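Local coordinates for photoreceptor-histidine kinase BphP (Stigmatella aurantiaca DW4/3-1, PDB 6BAF), which binds a bilin chromophore through its PAS and GAF domains and probably uses light to control its own histidine kinase activity, at residues P242-L245 against E246-N250; S260-D264 against G265-G269. All coordinates share one frame; numbering follows the deposited sequence.

Contact 1: P242-L245 against E246-N250. With BLR (3-[5-[(Z)-(4-ethenyl-3-methyl-5-oxidanylidene-pyrrol-2-ylidene)methyl]-2-[[5-[(Z)-(3-ethenyl-4-methyl-5-oxidanylidene-pyrrol-2-ylidene)methyl]-3-(3-hydroxy-3-oxopropyl)-4-methyl-1H-pyrrol-2-yl]methyl]-4-methyl-1H-pyrrol-3-yl]propanoic acid), chain B.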
ATOM      1  N   PRO A 242     -23.376 -11.656 -21.747  1.00 49.77           N
ATOM      2  CA  PRO A 242     -23.014 -11.870 -23.162  1.00 48.35           C
ATOM      3  C   PRO A 242     -23.272 -10.674 -24.038  1.00 44.88           C
ATOM      4  O   PRO A 242     -22.551 -10.469 -25.014  1.00 48.90           O
ATOM      5  CB  PRO A 242     -23.908 -13.049 -23.570  1.00 47.17           C
ATOM      6  CG  PRO A 242     -24.160 -13.794 -22.269  1.00 50.14           C
ATOM      7  CD  PRO A 242     -24.259 -12.723 -21.226  1.00 50.34           C
ATOM      8  N   ILE A 243     -24.281  -9.863 -23.738  1.00 42.04           N
ATOM      9  CA  ILE A 243     -24.498  -8.710 -24.592  1.00 41.58           C
ATOM     10  C   ILE A 243     -23.393  -7.670 -24.404  1.00 46.82           C
ATOM     11  O   ILE A 243     -23.102  -6.894 -25.324  1.00 41.76           O
ATOM     12  CB  ILE A 243     -25.900  -8.127 -24.319  1.00 47.42           C
ATOM     13  CG1 ILE A 243     -26.203  -6.974 -25.260  1.00 53.20           C
ATOM     14  CG2 ILE A 243     -25.998  -7.583 -22.941  1.00 47.68           C
ATOM     15  CD1 ILE A 243     -27.663  -6.514 -25.199  1.00 60.86           C
ATOM     16  N   HIS A 244     -22.792  -7.585 -23.207  1.00 45.57           N
ATOM     17  CA  HIS A 244     -21.662  -6.677 -23.059  1.00 43.96           C
ATOM     18  C   HIS A 244     -20.455  -7.191 -23.835  1.00 42.33           C
ATOM     19  O   HIS A 244     -19.735  -6.402 -24.456  1.00 45.12           O
ATOM     20  CB  HIS A 244     -21.302  -6.472 -21.580  1.00 43.46           C
ATOM     21  CG  HIS A 244     -20.163  -5.528 -21.374  1.00 40.11           C
ATOM     22  ND1 HIS A 244     -20.163  -4.245 -21.883  1.00 39.16           N
ATOM     23  CD2 HIS A 244     -18.954  -5.702 -20.779  1.00 42.59           C
ATOM     24  CE1 HIS A 244     -19.028  -3.651 -21.568  1.00 42.37           C
ATOM     25  NE2 HIS A 244     -18.278  -4.508 -20.889  1.00 42.43           N
ATOM     26  N   LEU A 245     -20.220  -8.504 -23.829  1.00 41.40           N
ATOM     27  CA  LEU A 245     -19.116  -9.020 -24.635  1.00 47.47           C
ATOM     28  C   LEU A 245     -19.287  -8.692 -26.116  1.00 55.72           C
ATOM     29  O   LEU A 245     -18.281  -8.484 -26.814  1.00 52.80           O
ATOM     30  CB  LEU A 245     -18.952 -10.513 -24.434  1.00 44.59           C
ATOM     31  CG  LEU A 245     -18.601 -10.823 -22.986  1.00 47.99           C
ATOM     32  CD1 LEU A 245     -18.551 -12.308 -22.774  1.00 44.94           C
ATOM     33  CD2 LEU A 245     -17.237 -10.130 -22.548  1.00 42.62           C
ATOM     34  N   GLU A 246     -20.541  -8.591 -26.614  1.00 54.74           N
ATOM     35  CA  GLU A 246     -20.711  -8.237 -28.022  1.00 52.12           C
ATOM     36  C   GLU A 246     -20.589  -6.738 -28.243  1.00 53.66           C
ATOM     37  O   GLU A 246     -20.091  -6.314 -29.287  1.00 55.08           O
ATOM     38  CB  GLU A 246     -22.037  -8.782 -28.570  1.00 58.22           C
ATOM     39  CG  GLU A 246     -21.978  -8.916 -30.122  1.00 70.70           C
ATOM     40  CD  GLU A 246     -21.083 -10.090 -30.619  1.00 79.78           C
ATOM     41  OE1 GLU A 246     -20.741 -10.121 -31.844  1.00 80.87           O
ATOM     42  OE2 GLU A 246     -20.712 -10.987 -29.791  1.00 81.42           O
ATOM     43  N   TYR A 247     -20.977  -5.921 -27.261  1.00 47.40           N
ATOM     44  CA  TYR A 247     -20.585  -4.524 -27.283  1.00 47.83           C
ATOM     45  C   TYR A 247     -19.069  -4.369 -27.432  1.00 50.47           C
ATOM     46  O   TYR A 247     -18.605  -3.536 -28.208  1.00 50.84           O
ATOM     47  CB  TYR A 247     -21.049  -3.849 -26.008  1.00 44.20           C
ATOM     48  CG  TYR A 247     -20.788  -2.352 -25.895  1.00 48.57           C
ATOM     49  CD1 TYR A 247     -21.732  -1.471 -26.349  1.00 48.52           C
ATOM     50  CD2 TYR A 247     -19.649  -1.813 -25.258  1.00 49.92           C
ATOM     51  CE1 TYR A 247     -21.598  -0.141 -26.226  1.00 47.61           C
ATOM     52  CE2 TYR A 247     -19.481  -0.369 -25.135  1.00 44.22           C
ATOM     53  CZ  TYR A 247     -20.477   0.435 -25.636  1.00 53.84           C
ATOM     54  OH  TYR A 247     -20.483   1.837 -25.585  1.00 54.87           O
ATOM     55  N   LEU A 248     -18.282  -5.141 -26.672  1.00 49.15           N
ATOM     56  CA  LEU A 248     -16.832  -4.976 -26.694  1.00 52.26           C
ATOM     57  C   LEU A 248     -16.284  -5.408 -28.044  1.00 51.22           C
ATOM     58  O   LEU A 248     -15.498  -4.682 -28.666  1.00 48.89           O
ATOM     59  CB  LEU A 248     -16.171  -5.768 -25.544  1.00 46.85           C
ATOM     60  CG  LEU A 248     -16.428  -5.196 -24.131  1.00 42.85           C
ATOM     61  CD1 LEU A 248     -15.718  -5.934 -22.966  1.00 39.70           C
ATOM     62  CD2 LEU A 248     -16.099  -3.744 -24.127  1.00 41.03           C
ATOM     63  N   HIS A 249     -16.741  -6.567 -28.528  1.00 52.15           N
ATOM     64  CA  HIS A 249     -16.372  -7.051 -29.855  1.00 58.52           C
ATOM     65  C   HIS A 249     -16.640  -6.010 -30.947  1.00 61.68           C
ATOM     66  O   HIS A 249     -15.777  -5.756 -31.791  1.00 62.12           O
ATOM     67  CB  HIS A 249     -17.121  -8.339 -30.150  1.00 58.96           C
ATOM     68  CG  HIS A 249     -16.671  -9.022 -31.404  1.00 74.22           C
ATOM     69  ND1 HIS A 249     -15.943 -10.197 -31.392  1.00 74.94           N
ATOM     70  CD2 HIS A 249     -16.855  -8.706 -32.710  1.00 74.48           C
ATOM     71  CE1 HIS A 249     -15.695 -10.571 -32.637  1.00 72.16           C
ATOM     72  NE2 HIS A 249     -16.239  -9.684 -33.455  1.00 74.43           N
ATOM     73  N   ASN A 250     -17.818  -5.378 -30.930  1.00 55.93           N
ATOM     74  CA  ASN A 250     -18.148  -4.375 -31.947  1.00 55.46           C
ATOM     75  C   ASN A 250     -17.347  -3.107 -31.769  1.00 58.94           C
ATOM     76  O   ASN A 250     -17.110  -2.360 -32.727  1.00 60.36           O
ATOM     77  CB  ASN A 250     -19.632  -3.979 -31.891  1.00 60.68           C
ATOM     78  CG  ASN A 250     -19.925  -2.711 -32.744  1.00 63.96           C
ATOM     79  OD1 ASN A 250     -19.949  -1.555 -32.239  1.00 55.55           O
ATOM     80  ND2 ASN A 250     -20.066  -2.926 -34.068  1.00 62.52           N
TER
HETATM   81  CHA BLR B 401     -21.205  -3.201 -18.582  1.00 38.50           C
HETATM   82  NA  BLR B 401     -20.654  -1.319 -20.186  1.00 39.44           N
HETATM   83  C1A BLR B 401     -20.361  -2.074 -19.117  1.00 42.04           C
HETATM   84  C2A BLR B 401     -19.149  -1.668 -18.551  1.00 37.67           C
HETATM   85  C3A BLR B 401     -18.699  -0.620 -19.272  1.00 42.52           C
HETATM   86  C4A BLR B 401     -19.637  -0.423 -20.296  1.00 41.82           C
HETATM   87  CMA BLR B 401     -17.391   0.171 -18.973  1.00 38.38           C
HETATM   88  CAA BLR B 401     -18.501  -2.307 -17.320  1.00 34.23           C
HETATM   89  CBA BLR B 401     -17.705  -3.594 -17.658  1.00 37.04           C
HETATM   90  CGA BLR B 401     -16.343  -3.275 -18.292  1.00 41.29           C
HETATM   91  O1A BLR B 401     -15.537  -2.577 -17.609  1.00 38.66           O
HETATM   92  O2A BLR B 401     -16.007  -3.679 -19.471  1.00 38.29           O
HETATM   93  CHB BLR B 401     -19.678   0.615 -21.397  1.00 41.32           C
HETATM   94  NB  BLR B 401     -17.258   0.671 -22.090  1.00 44.16           N
HETATM   95  C1B BLR B 401     -18.658   1.220 -21.934  1.00 41.51           C
HETATM   96  C2B BLR B 401     -18.653   2.570 -22.549  1.00 42.83           C
HETATM   97  C3B BLR B 401     -17.378   2.891 -23.046  1.00 49.38           C
HETATM   98  C4B BLR B 401     -16.445   1.757 -22.795  1.00 51.75           C
HETATM   99  CMB BLR B 401     -19.847   3.527 -22.633  1.00 44.80           C
HETATM  100  OB  BLR B 401     -15.305   1.662 -23.085  1.00 55.23           O
HETATM  101  CAB BLR B 401     -17.064   4.244 -23.707  1.00 47.19           C
HETATM  102  CBB BLR B 401     -15.840   4.586 -24.038  1.00 49.97           C
HETATM  103  NC  BLR B 401     -24.438  -2.445 -22.991  1.00 43.09           N
HETATM  104  C1C BLR B 401     -24.996  -1.780 -24.237  1.00 49.36           C
HETATM  105  C2C BLR B 401     -26.402  -2.271 -24.356  1.00 51.70           C
HETATM  106  C3C BLR B 401     -26.745  -3.147 -23.294  1.00 50.01           C
HETATM  107  C4C BLR B 401     -25.549  -3.302 -22.407  1.00 45.79           C
HETATM  108  CMC BLR B 401     -27.317  -1.830 -25.479  1.00 58.02           C
HETATM  109  OC  BLR B 401     -24.437  -1.042 -24.974  1.00 51.59           O
HETATM  110  CAC BLR B 401     -28.106  -3.842 -23.094  1.00 56.94           C
HETATM  111  CBC BLR B 401     -29.260  -3.151 -23.072  1.00 66.13           C
HETATM  112  CHD BLR B 401     -25.488  -4.037 -21.340  1.00 43.89           C
HETATM  113  ND  BLR B 401     -23.154  -3.168 -20.288  1.00 38.09           N
HETATM  114  C1D BLR B 401     -24.344  -4.045 -20.357  1.00 42.25           C
HETATM  115  C2D BLR B 401     -24.322  -5.035 -19.293  1.00 41.84           C
HETATM  116  C3D BLR B 401     -23.123  -4.778 -18.504  1.00 37.15           C
HETATM  117  C4D BLR B 401     -22.369  -3.606 -19.080  1.00 42.41           C
HETATM  118  CMD BLR B 401     -25.391  -6.110 -19.056  1.00 39.55           C
HETATM  119  CAD BLR B 401     -22.672  -5.572 -17.297  1.00 33.98           C
HETATM  120  CBD BLR B 401     -21.630  -6.583 -17.747  1.00 36.64           C
HETATM  121  CGD BLR B 401     -21.411  -7.375 -16.473  1.00 40.86           C
HETATM  122  O1D BLR B 401     -20.943  -6.781 -15.443  1.00 36.54           O
HETATM  123  O2D BLR B 401     -21.787  -8.587 -16.440  1.00 40.77           O
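His244 and Leu248 meet one turn apart on helix 242-251, with the chromophore BLR on the far side of the imidazole. His244 CG lies trans to the backbone N (chi1 -179°), which carries the ring out to the bilin. Its CB packs on CBD of a propionate arm, and CG sits against C4D and CHA. On the ring, CE1 lies over the pyrrole that holds NA, and ND1 lies beyond its rim, near NA. His244 CE1 is 3.2 Å from BLR C1A. At the tip, His244 NE2 donates to BLR O2A at 2.8 Å. This carboxylate oxygen lies at the ring edge, in plane, and the N-H points to it at 162°. Leu248 CG covers the opposite face, 4.1 Å from the His244 ring centroid. Tyr247 lies beside His244, the rings nearly parallel at 21° but slid apart. Tyr247 CD1 is 3.1 Å from BLR OC, and its CE2 packs on C1B. With an alanine in place of Tyr247, BLR OC and the ring of C1B would probably lose a packing partner, leaving a gap beside the bilin. The imidazole is held flat between bilin and Leu248, while the bond to O2A fixes its rotation.

Contact 2: S260-D264 against G265-G269; sequences SLMKD and GKLWG
Leu261 O takes two amide N-H groups. Trp268 N gives Leu261 O the shorter bond, 2.7 Å and nearly straight at 165°. Gly269 N adds a weak one to Leu261 O at 3.4 Å. Two residues thus face Leu261, and the register slips by one: this is a classic beta bulge. Leu261 N completes the join by donating to Gly269 O.

The bulge brings the Trp268 indole against Leu261 and Lys263. Leu261 CD1 touches the benzene end of the indole, 3.9 Å from Trp268 CZ3. Lys263 crosses the pyrrole end at a slant, its CD 3.7 Å from Trp268 CD1. The lysine chain is extended throughout, with CG opposite the backbone N (chi1 165°), and this reach takes NZ past the indole to a water. The same water accepts a weak bond from Trp268 NE1. Leu301 and strand 158-164 also pack on the tryptophan.

Met262 and Leu267 share the other face of the hairpin. Met262 bends at chi2 (-70°) and again at chi3, which folds the chain back until CE rests on the Gly265 backbone. Met262 SD lies 4.0 Å from Leu267 CD1. Leu267 CD1 also meets Ser260 CB at 3.5 Å. Ser260 OG is bonded to Arg208 and to the backbone of Tyr202.

At the tip, Lys263 and Lys266 are joined by backbone hydrogen bonds in both directions. Asp264 and Gly265, both with positive phi, form the bend between them. A type I' turn of this kind is typical of a tight two-residue beta hairpin, here linking neighbouring strands of the GAF-domain sheet.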
ATOM      1  N   SER A 260     -15.026   1.215  -9.922  1.00 35.05           N
ATOM      2  CA  SER A 260     -16.086   2.147  -9.563  1.00 36.05           C
ATOM      3  C   SER A 260     -15.521   3.348  -8.822  1.00 42.13           C
ATOM      4  O   SER A 260     -14.669   3.205  -7.946  1.00 38.93           O
ATOM      5  CB  SER A 260     -17.123   1.462  -8.668  1.00 36.41           C
ATOM      6  OG  SER A 260     -17.544   0.214  -9.231  1.00 38.15           O
ATOM      7  N   LEU A 261     -16.033   4.530  -9.135  1.00 38.08           N
ATOM      8  CA  LEU A 261     -15.742   5.723  -8.371  1.00 36.71           C
ATOM      9  C   LEU A 261     -16.985   6.048  -7.580  1.00 41.88           C
ATOM     10  O   LEU A 261     -18.079   6.134  -8.150  1.00 43.22           O
ATOM     11  CB  LEU A 261     -15.347   6.875  -9.288  1.00 38.49           C
ATOM     12  CG  LEU A 261     -14.106   6.563 -10.122  1.00 40.27           C
ATOM     13  CD1 LEU A 261     -13.802   7.679 -11.094  1.00 41.20           C
ATOM     14  CD2 LEU A 261     -12.868   6.321  -9.195  1.00 42.22           C
ATOM     15  N   MET A 262     -16.833   6.206  -6.272  1.00 40.70           N
ATOM     16  CA  MET A 262     -17.961   6.392  -5.377  1.00 43.02           C
ATOM     17  C   MET A 262     -17.913   7.780  -4.760  1.00 48.47           C
ATOM     18  O   MET A 262     -16.835   8.306  -4.470  1.00 50.77           O
ATOM     19  CB  MET A 262     -17.948   5.324  -4.289  1.00 42.35           C
ATOM     20  CG  MET A 262     -18.014   3.883  -4.835  1.00 44.35           C
ATOM     21  SD  MET A 262     -19.678   3.512  -5.542  1.00 44.98           S
ATOM     22  CE  MET A 262     -20.700   3.626  -4.057  1.00 45.86           C
ATOM     23  N   LYS A 263     -19.078   8.387  -4.579  1.00 50.07           N
ATOM     24  CA  LYS A 263     -19.165   9.685  -3.920  1.00 51.39           C
ATOM     25  C   LYS A 263     -20.469   9.740  -3.150  1.00 59.42           C
ATOM     26  O   LYS A 263     -21.542   9.572  -3.741  1.00 58.87           O
ATOM     27  CB  LYS A 263     -19.075  10.835  -4.918  1.00 50.65           C
ATOM     28  CG  LYS A 263     -19.517  12.162  -4.296  1.00 59.47           C
ATOM     29  CD  LYS A 263     -19.095  13.348  -5.145  1.00 61.17           C
ATOM     30  CE  LYS A 263     -19.755  14.651  -4.689  1.00 65.21           C
ATOM     31  NZ  LYS A 263     -19.044  15.788  -5.356  1.00 73.88           N
ATOM     32  N   ASP A 264     -20.374   9.945  -1.836  1.00 58.81           N
ATOM     33  CA  ASP A 264     -21.547   9.943  -0.958  1.00 62.97           C
ATOM     34  C   ASP A 264     -22.327   8.630  -1.064  1.00 60.38           C
ATOM     35  O   ASP A 264     -23.558   8.627  -1.095  1.00 66.02           O
ATOM     36  CB  ASP A 264     -22.476  11.136  -1.248  1.00 66.23           C
ATOM     37  CG  ASP A 264     -21.789  12.513  -1.056  1.00 76.25           C
ATOM     38  OD1 ASP A 264     -21.958  13.396  -1.953  1.00 72.65           O
ATOM     39  OD2 ASP A 264     -21.100  12.717  -0.014  1.00 77.53           O
ATOM     40  N   GLY A 265     -21.619   7.504  -1.139  1.00 57.90           N
ATOM     41  CA  GLY A 265     -22.302   6.216  -1.201  1.00 53.83           C
ATOM     42  C   GLY A 265     -23.006   5.905  -2.513  1.00 56.81           C
ATOM     43  O   GLY A 265     -23.758   4.926  -2.599  1.00 57.08           O
ATOM     44  N   LYS A 266     -22.757   6.673  -3.559  1.00 53.34           N
ATOM     45  CA  LYS A 266     -23.466   6.503  -4.813  1.00 52.34           C
ATOM     46  C   LYS A 266     -22.451   6.500  -5.946  1.00 48.84           C
ATOM     47  O   LYS A 266     -21.419   7.170  -5.854  1.00 45.17           O
ATOM     48  CB  LYS A 266     -24.524   7.619  -4.930  1.00 57.06           C
ATOM     49  CG  LYS A 266     -24.879   8.059  -6.318  1.00 63.12           C
ATOM     50  CD  LYS A 266     -26.125   8.971  -6.298  1.00 67.71           C
ATOM     51  CE  LYS A 266     -26.173   9.912  -7.504  1.00 67.11           C
ATOM     52  NZ  LYS A 266     -26.444  11.313  -7.047  1.00 77.89           N
ATOM     53  N   LEU A 267     -22.712   5.698  -6.986  1.00 47.94           N
ATOM     54  CA  LEU A 267     -21.766   5.561  -8.086  1.00 42.46           C
ATOM     55  C   LEU A 267     -21.627   6.889  -8.803  1.00 41.80           C
ATOM     56  O   LEU A 267     -22.621   7.527  -9.143  1.00 44.98           O
ATOM     57  CB  LEU A 267     -22.218   4.485  -9.064  1.00 41.68           C
ATOM     58  CG  LEU A 267     -21.279   4.017 -10.159  1.00 41.16           C
ATOM     59  CD1 LEU A 267     -20.000   3.323  -9.557  1.00 35.43           C
ATOM     60  CD2 LEU A 267     -22.060   3.029 -11.097  1.00 36.81           C
ATOM     61  N   TRP A 268     -20.387   7.341  -8.960  1.00 41.61           N
ATOM     62  CA  TRP A 268     -20.064   8.642  -9.531  1.00 39.19           C
ATOM     63  C   TRP A 268     -19.512   8.522 -10.935  1.00 38.79           C
ATOM     64  O   TRP A 268     -19.723   9.408 -11.771  1.00 40.12           O
ATOM     65  CB  TRP A 268     -19.017   9.340  -8.640  1.00 40.37           C
ATOM     66  CG  TRP A 268     -18.605  10.752  -9.029  1.00 40.08           C
ATOM     67  CD1 TRP A 268     -19.154  11.936  -8.573  1.00 39.23           C
ATOM     68  CD2 TRP A 268     -17.569  11.123  -9.952  1.00 37.63           C
ATOM     69  NE1 TRP A 268     -18.490  13.004  -9.137  1.00 42.21           N
ATOM     70  CE2 TRP A 268     -17.511  12.531  -9.974  1.00 40.40           C
ATOM     71  CE3 TRP A 268     -16.649  10.398 -10.720  1.00 37.68           C
ATOM     72  CZ2 TRP A 268     -16.599  13.220 -10.754  1.00 39.82           C
ATOM     73  CZ3 TRP A 268     -15.762  11.076 -11.490  1.00 38.95           C
ATOM     74  CH2 TRP A 268     -15.728  12.487 -11.495  1.00 41.21           C
ATOM     75  N   GLY A 269     -18.870   7.402 -11.218  1.00 35.54           N
ATOM     76  CA  GLY A 269     -18.093   7.281 -12.424  1.00 33.46           C
ATOM     77  C   GLY A 269     -17.348   5.977 -12.375  1.00 37.41           C
ATOM     78  O   GLY A 269     -17.499   5.179 -11.449  1.00 37.10           O
TER
HETATM   79  O   HOH W   1     -17.906  16.282  -8.100  1.00 64.81           O

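Both contacts lie in the GAF-domain range and follow in series along the chain. Contact 1 is on helix 242-251. Strand 255-263 comes next and leads into contact 2, the hairpin turn to strand 266-275. These two strands are neighbours in the six-stranded antiparallel sheet of the domain. The contact centres are about 25 Å apart, and the nearest atoms remain about 13 Å apart, so they do not touch. Contact 1 forms part of the bilin pocket wall. Contact 2 closes the hairpin at one end of these two strands, with the Ser260 side chain about 9 Å from BLR. Strand 255-263 connects them and supplies Ser256 and Ser258, which bind the chromophore.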